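Side-chain contact in putative integron gene cassette protein (Uncultured bacterium, PDB 3FUY), which is of unknown function but is probably encoded by an integron gene cassette from the metagenome of a salt marsh: residues B[62-67]-B[97-102]. Sequence-based numbering, arbitrary orientation.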
loop_
_atom_site.group_PDB
_atom_site.type_symbol
_atom_site.label_atom_id
_atom_site.label_comp_id
_atom_site.label_asym_id
_atom_site.label_seq_id
_atom_site.Cartn_x
_atom_site.Cartn_y
_atom_site.Cartn_z
ATOM N N ILE B 62 -1.787 10.754 -10.982
ATOM C CA ILE B 62 -2.836 10.467 -10.013
ATOM C C ILE B 62 -4.013 11.424 -10.193
ATOM O O ILE B 62 -5.158 11.005 -10.139
ATOM C CB ILE B 62 -2.290 10.496 -8.564
ATOM C CG1 ILE B 62 -1.401 9.266 -8.336
ATOM C CG2 ILE B 62 -3.433 10.516 -7.547
ATOM C CD1 ILE B 62 -0.447 9.415 -7.138
ATOM N N ASP B 63 -3.730 12.705 -10.433
ATOM C CA ASP B 63 -4.792 13.674 -10.682
ATOM C C ASP B 63 -5.601 13.303 -11.940
ATOM O O ASP B 63 -6.823 13.447 -11.969
ATOM C CB ASP B 63 -4.219 15.086 -10.826
ATOM C CG ASP B 63 -5.292 16.153 -10.712
ATOM O OD1 ASP B 63 -5.946 16.213 -9.657
ATOM O OD2 ASP B 63 -5.501 16.913 -11.680
ATOM N N LEU B 64 -4.904 12.821 -12.969
ATOM C CA LEU B 64 -5.547 12.333 -14.192
ATOM C C LEU B 64 -6.486 11.197 -13.827
ATOM O O LEU B 64 -7.659 11.180 -14.207
ATOM C CB LEU B 64 -4.491 11.845 -15.193
ATOM C CG LEU B 64 -5.009 11.395 -16.567
ATOM C CD1 LEU B 64 -3.894 11.535 -17.578
ATOM C CD2 LEU B 64 -5.494 9.964 -16.539
ATOM N N CYS B 65 -5.974 10.253 -13.049
ATOM C CA CYS B 65 -6.809 9.144 -12.612
ATOM C C CYS B 65 -8.049 9.640 -11.851
ATOM O O CYS B 65 -9.169 9.192 -12.112
ATOM C CB CYS B 65 -5.995 8.138 -11.791
ATOM S SG CYS B 65 -6.899 6.630 -11.427
ATOM N N LEU B 66 -7.861 10.588 -10.933
ATOM C CA LEU B 66 -9.008 11.151 -10.218
ATOM C C LEU B 66 -10.024 11.799 -11.173
ATOM O O LEU B 66 -11.234 11.678 -10.974
ATOM C CB LEU B 66 -8.558 12.150 -9.147
ATOM C CG LEU B 66 -7.800 11.528 -7.961
ATOM C CD1 LEU B 66 -7.245 12.605 -7.030
ATOM C CD2 LEU B 66 -8.694 10.566 -7.201
ATOM N N ASP B 67 -9.542 12.491 -12.203
ATOM C CA ASP B 67 -10.461 13.099 -13.159
ATOM C C ASP B 67 -11.273 12.055 -13.936
ATOM O O ASP B 67 -12.471 12.245 -14.164
ATOM C CB ASP B 67 -9.728 14.044 -14.118
ATOM C CG ASP B 67 -9.461 15.419 -13.502
ATOM O OD1 ASP B 67 -9.972 15.705 -12.400
ATOM O OD2 ASP B 67 -8.741 16.223 -14.134
ATOM N N VAL B 97 -7.057 2.808 -14.575
ATOM C CA VAL B 97 -6.587 3.767 -15.561
ATOM C C VAL B 97 -5.157 3.366 -15.851
ATOM O O VAL B 97 -4.292 3.419 -14.971
ATOM C CB VAL B 97 -6.611 5.216 -15.027
ATOM C CG1 VAL B 97 -5.954 6.165 -16.034
ATOM C CG2 VAL B 97 -8.028 5.636 -14.715
ATOM N N ASP B 98 -4.923 2.920 -17.077
ATOM C CA ASP B 98 -3.590 2.558 -17.523
ATOM C C ASP B 98 -3.019 3.674 -18.395
ATOM O O ASP B 98 -3.524 3.954 -19.495
ATOM C CB ASP B 98 -3.629 1.224 -18.274
ATOM C CG ASP B 98 -2.246 0.688 -18.588
ATOM O OD1 ASP B 98 -1.287 1.476 -18.561
ATOM O OD2 ASP B 98 -2.120 -0.526 -18.856
ATOM N N ILE B 99 -1.968 4.314 -17.896
ATOM C CA ILE B 99 -1.365 5.433 -18.592
ATOM C C ILE B 99 -0.186 4.992 -19.466
ATOM O O ILE B 99 0.688 4.267 -19.011
ATOM C CB ILE B 99 -0.879 6.514 -17.606
ATOM C CG1 ILE B 99 -2.073 7.142 -16.876
ATOM C CG2 ILE B 99 -0.052 7.585 -18.339
ATOM C CD1 ILE B 99 -1.697 8.300 -16.011
ATOM N N ASP B 100 -0.187 5.444 -20.719
ATOM C CA ASP B 100 0.945 5.296 -21.633
ATOM C C ASP B 100 1.604 6.650 -21.802
ATOM O O ASP B 100 1.093 7.513 -22.519
ATOM C CB ASP B 100 0.443 4.802 -22.995
ATOM C CG ASP B 100 1.520 4.824 -24.084
ATOM O OD1 ASP B 100 2.638 5.351 -23.879
ATOM O OD2 ASP B 100 1.225 4.308 -25.177
ATOM N N ASP B 101 2.737 6.839 -21.144
ATOM C CA ASP B 101 3.464 8.100 -21.232
ATOM C C ASP B 101 4.799 7.964 -21.976
ATOM O O ASP B 101 5.746 8.705 -21.714
ATOM C CB ASP B 101 3.680 8.706 -19.837
ATOM C CG ASP B 101 4.395 7.761 -18.874
ATOM O OD1 ASP B 101 4.549 6.550 -19.183
ATOM O OD2 ASP B 101 4.780 8.240 -17.779
ATOM N N LYS B 102 4.871 7.024 -22.910
ATOM C CA LYS B 102 6.136 6.782 -23.603
ATOM C C LYS B 102 6.472 7.908 -24.575
ATOM O O LYS B 102 7.434 8.651 -24.361
ATOM C CB LYS B 102 6.142 5.425 -24.294
ATOM C CG LYS B 102 7.469 5.093 -24.972
ATOM C CD LYS B 102 7.492 3.640 -25.420
ATOM C CE LYS B 102 8.888 3.220 -25.842
ATOM N NZ LYS B 102 8.925 1.771 -26.167
#
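V97 meets two successive helix residues, L64 and C65, with different branches of its side chain. Its CB already lies 3.9 Å from C65 SG. From there CG2 continues to the same sulfur, closing to 3.6 Å between V97 CG2 and C65 SG. The other branch, CG1, is anti to the backbone N (chi1 173°) and diverges toward the leucine. There V97 CG1 meets L64 CD2 at 3.9 Å. The L64 and V97 side chains meet at a slant. L64 CD2 also reaches I99 CD1 end to end, at 4.2 Å, so a single methyl spans two strand residues on the same face of the sheet. All four residues are buried, and no hydrogen bond links the segments: the evidence is for purely apolar packing. Topologically this is a beta-alpha-beta crossover, because strands 44-49 and 91-100 are adjacent and parallel and helix 59-79 lies between them in sequence. The local axes of 62-67 and 97-100 approach to 9.5 Å, with their directions 135° apart. A107 on the neighbouring strand touches both L64 and V97, and L48 on strand 44-49 touches I99, extending the apolar layer to both flanking strands. Beyond the packed residues, D100 OD1 accepts from K102 N at 3.0 Å, with an N-H...O angle of 170°, forming an Asx turn where the strand ends; D100 OD2 makes a salt bridge with R52.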